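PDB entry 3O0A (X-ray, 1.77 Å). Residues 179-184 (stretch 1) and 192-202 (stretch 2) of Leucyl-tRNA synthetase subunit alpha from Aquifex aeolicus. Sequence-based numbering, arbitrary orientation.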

# COMPACT_ATOMS: atom_id res chain seq x y z
N GLY A 179 -14.28 -12.63 0.70
CA GLY A 179 -15.61 -12.56 0.08
C GLY A 179 -16.35 -11.24 0.25
O GLY A 179 -15.76 -10.21 0.61
N LYS A 180 -17.66 -11.27 0.01
CA LYS A 180 -18.50 -10.08 0.09
C LYS A 180 -19.02 -9.85 1.51
O LYS A 180 -19.07 -10.77 2.32
CB LYS A 180 -19.67 -10.20 -0.90
CG LYS A 180 -19.22 -10.34 -2.36
CD LYS A 180 -20.38 -10.52 -3.34
CE LYS A 180 -19.87 -11.00 -4.70
NZ LYS A 180 -20.98 -11.29 -5.65
N GLY A 181 -19.40 -8.61 1.81
CA GLY A 181 -19.97 -8.28 3.11
C GLY A 181 -20.54 -6.87 3.16
O GLY A 181 -20.88 -6.30 2.14
N THR A 182 -20.67 -6.33 4.37
CA THR A 182 -21.06 -4.93 4.53
C THR A 182 -19.91 -4.19 5.17
O THR A 182 -19.18 -4.74 6.01
CB THR A 182 -22.36 -4.74 5.35
OG1 THR A 182 -22.18 -5.22 6.68
CG2 THR A 182 -23.53 -5.47 4.70
N LEU A 183 -19.74 -2.94 4.78
CA LEU A 183 -18.59 -2.19 5.26
C LEU A 183 -18.70 -1.79 6.72
O LEU A 183 -19.78 -1.46 7.21
CB LEU A 183 -18.32 -0.95 4.40
CG LEU A 183 -17.88 -1.13 2.95
CD1 LEU A 183 -17.19 0.14 2.48
CD2 LEU A 183 -16.99 -2.32 2.70
N VAL A 184 -17.55 -1.83 7.39
CA VAL A 184 -17.36 -1.31 8.73
C VAL A 184 -16.03 -0.57 8.72
O VAL A 184 -15.24 -0.74 7.79
CB VAL A 184 -17.31 -2.45 9.79
CG1 VAL A 184 -18.70 -3.03 10.03
CG2 VAL A 184 -16.31 -3.53 9.37
N LEU A 192 -22.73 -0.15 3.76
CA LEU A 192 -22.90 -0.47 2.33
C LEU A 192 -22.47 -1.90 2.05
O LEU A 192 -21.49 -2.38 2.63
CB LEU A 192 -22.06 0.46 1.45
CG LEU A 192 -22.35 1.96 1.38
CD1 LEU A 192 -21.45 2.58 0.31
CD2 LEU A 192 -23.83 2.24 1.09
N ASP A 193 -23.19 -2.56 1.15
CA ASP A 193 -22.75 -3.83 0.58
C ASP A 193 -21.47 -3.57 -0.18
O ASP A 193 -21.32 -2.54 -0.85
CB ASP A 193 -23.81 -4.42 -0.36
CG ASP A 193 -25.15 -4.63 0.33
OD1 ASP A 193 -25.18 -4.96 1.54
OD2 ASP A 193 -26.19 -4.47 -0.36
N SER A 194 -20.53 -4.50 -0.06
CA SER A 194 -19.17 -4.25 -0.53
C SER A 194 -19.10 -4.04 -2.05
O SER A 194 -18.29 -3.23 -2.51
CB SER A 194 -18.21 -5.33 -0.04
OG SER A 194 -18.68 -6.65 -0.32
N GLU A 195 -19.94 -4.72 -2.82
CA GLU A 195 -19.95 -4.51 -4.27
C GLU A 195 -20.37 -3.08 -4.64
O GLU A 195 -19.71 -2.43 -5.45
CB GLU A 195 -20.79 -5.56 -5.02
CG GLU A 195 -20.25 -6.99 -4.94
CD GLU A 195 -18.79 -7.11 -5.39
OE1 GLU A 195 -18.47 -6.71 -6.54
OE2 GLU A 195 -17.96 -7.60 -4.59
N THR A 196 -21.44 -2.60 -4.01
CA THR A 196 -21.88 -1.20 -4.17
C THR A 196 -20.78 -0.22 -3.74
O THR A 196 -20.55 0.80 -4.40
CB THR A 196 -23.16 -0.93 -3.38
OG1 THR A 196 -24.19 -1.83 -3.82
CG2 THR A 196 -23.63 0.52 -3.58
N ALA A 197 -20.11 -0.55 -2.64
CA ALA A 197 -19.04 0.29 -2.10
C ALA A 197 -17.87 0.44 -3.06
O ALA A 197 -17.20 1.47 -3.06
CB ALA A 197 -18.55 -0.27 -0.77
N LYS A 198 -17.60 -0.58 -3.88
CA LYS A 198 -16.54 -0.45 -4.89
C LYS A 198 -16.78 0.79 -5.75
O LYS A 198 -15.89 1.62 -5.91
CB LYS A 198 -16.44 -1.70 -5.77
CG LYS A 198 -15.79 -2.88 -5.09
CD LYS A 198 -15.82 -4.11 -5.99
CE LYS A 198 -15.36 -5.35 -5.24
NZ LYS A 198 -15.59 -6.57 -6.09
N ARG A 199 -17.99 0.91 -6.29
CA ARG A 199 -18.36 2.05 -7.12
C ARG A 199 -18.38 3.37 -6.35
O ARG A 199 -17.85 4.38 -6.82
CB ARG A 199 -19.72 1.80 -7.76
CG ARG A 199 -20.25 2.93 -8.62
CD ARG A 199 -21.34 2.42 -9.57
NE ARG A 199 -22.64 2.21 -8.93
CZ ARG A 199 -23.08 1.06 -8.43
NH1 ARG A 199 -22.33 -0.04 -8.44
NH2 ARG A 199 -24.29 1.01 -7.89
N LYS A 200 -19.05 3.36 -5.20
CA LYS A 200 -19.26 4.60 -4.44
C LYS A 200 -17.93 5.17 -3.96
O LYS A 200 -17.69 6.38 -4.07
CB LYS A 200 -20.22 4.39 -3.26
CG LYS A 200 -21.65 3.97 -3.63
CD LYS A 200 -22.34 5.01 -4.48
CE LYS A 200 -23.76 4.56 -4.80
NZ LYS A 200 -24.48 5.63 -5.49
N ILE A 201 -17.05 4.30 -3.45
CA ILE A 201 -15.72 4.74 -3.00
C ILE A 201 -14.86 5.23 -4.17
O ILE A 201 -14.20 6.27 -4.07
CB ILE A 201 -15.00 3.64 -2.17
CG1 ILE A 201 -15.71 3.49 -0.82
CG2 ILE A 201 -13.49 3.97 -2.02
CD1 ILE A 201 -15.33 2.27 -0.00
N THR A 202 -14.90 4.50 -5.27
CA THR A 202 -14.11 4.87 -6.44
C THR A 202 -14.56 6.24 -6.97
O THR A 202 -13.72 7.09 -7.27
CB THR A 202 -14.14 3.80 -7.56
OG1 THR A 202 -13.68 2.55 -7.05
CG2 THR A 202 -13.19 4.21 -8.67

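How does the chain entering stretch 2 attach itself to stretch 1? It does so through backbone, at Leu192. The amide N of Leu183 donates a hydrogen bond to Leu192 O, 2.8 Å away, and the CA of Thr182 approaches that same oxygen of Leu192 at 3.2 Å in a CA-H...O contact. One carbonyl thus receives both an amide and a polarised CA-H from neighbouring residues, which holds the two backbones close without calling on the Leu192 side chain, whose CA-to-CB bond points sideways.

What does Asp193 contribute, lying just before the helix? Its backbone forms a single beta bridge with Thr182, their CA atoms 4.4 Å apart, and Asp193 CA meets Gly181 O at 3.5 Å in a second CA-H...O contact. The side chain starts out away from stretch 1, yet its end comes nearer, so that Asp193 OD1 lies 3.6 Å from Thr182 CG2, a van der Waals approach to a methyl group. Although Asp193 holds the N-cap position, its carboxylate makes no capping bond; Asp193 O accepts the ordinary helical hydrogen bond from Ala197 N at 2.9 Å.

Why is Ser194 so closely tied to Gly181? The two residues exchange hydrogen bonds in both directions. Ser194 N, at the start of the helix, donates to Gly181 O at 2.9 Å, while Gly181 N donates to Ser194 OG at 3.0 Å with a nearly straight angle of 166°. An amide in the first turn of a helix has no carbonyl one turn earlier within the helix to bond, and here stretch 1 supplies the acceptor. The p rotamer of Ser194 (chi1 51°) places OG to receive the glycine amide, and the same oxygen also lies 3.5 Å from the CA of Lys180.

How does the helix continue the contact beyond its first residue? Glu195 bends its side chain so that its end comes nearer stretch 1, with OE2 3.8 Å from CG of Lys180, the aliphatic part of that lysine. The carboxylate finds its charge partner within the helix, in a salt bridge between Lys198 NZ and Glu195 OE1 at 2.9 Å. Ala197 and Ile201, one helical turn apart, both point their CA-to-CB bonds toward stretch 1, where Leu183 meets them: its CD1 lies 3.5 Å from CB of Ala197 and 3.8 Å from CD1 of Ile201. These three buried apolar side chains pack together away from water, adding a hydrophobic contact to the backbone bond at Leu192 and the backbone and hydroxyl bonds at Ser194.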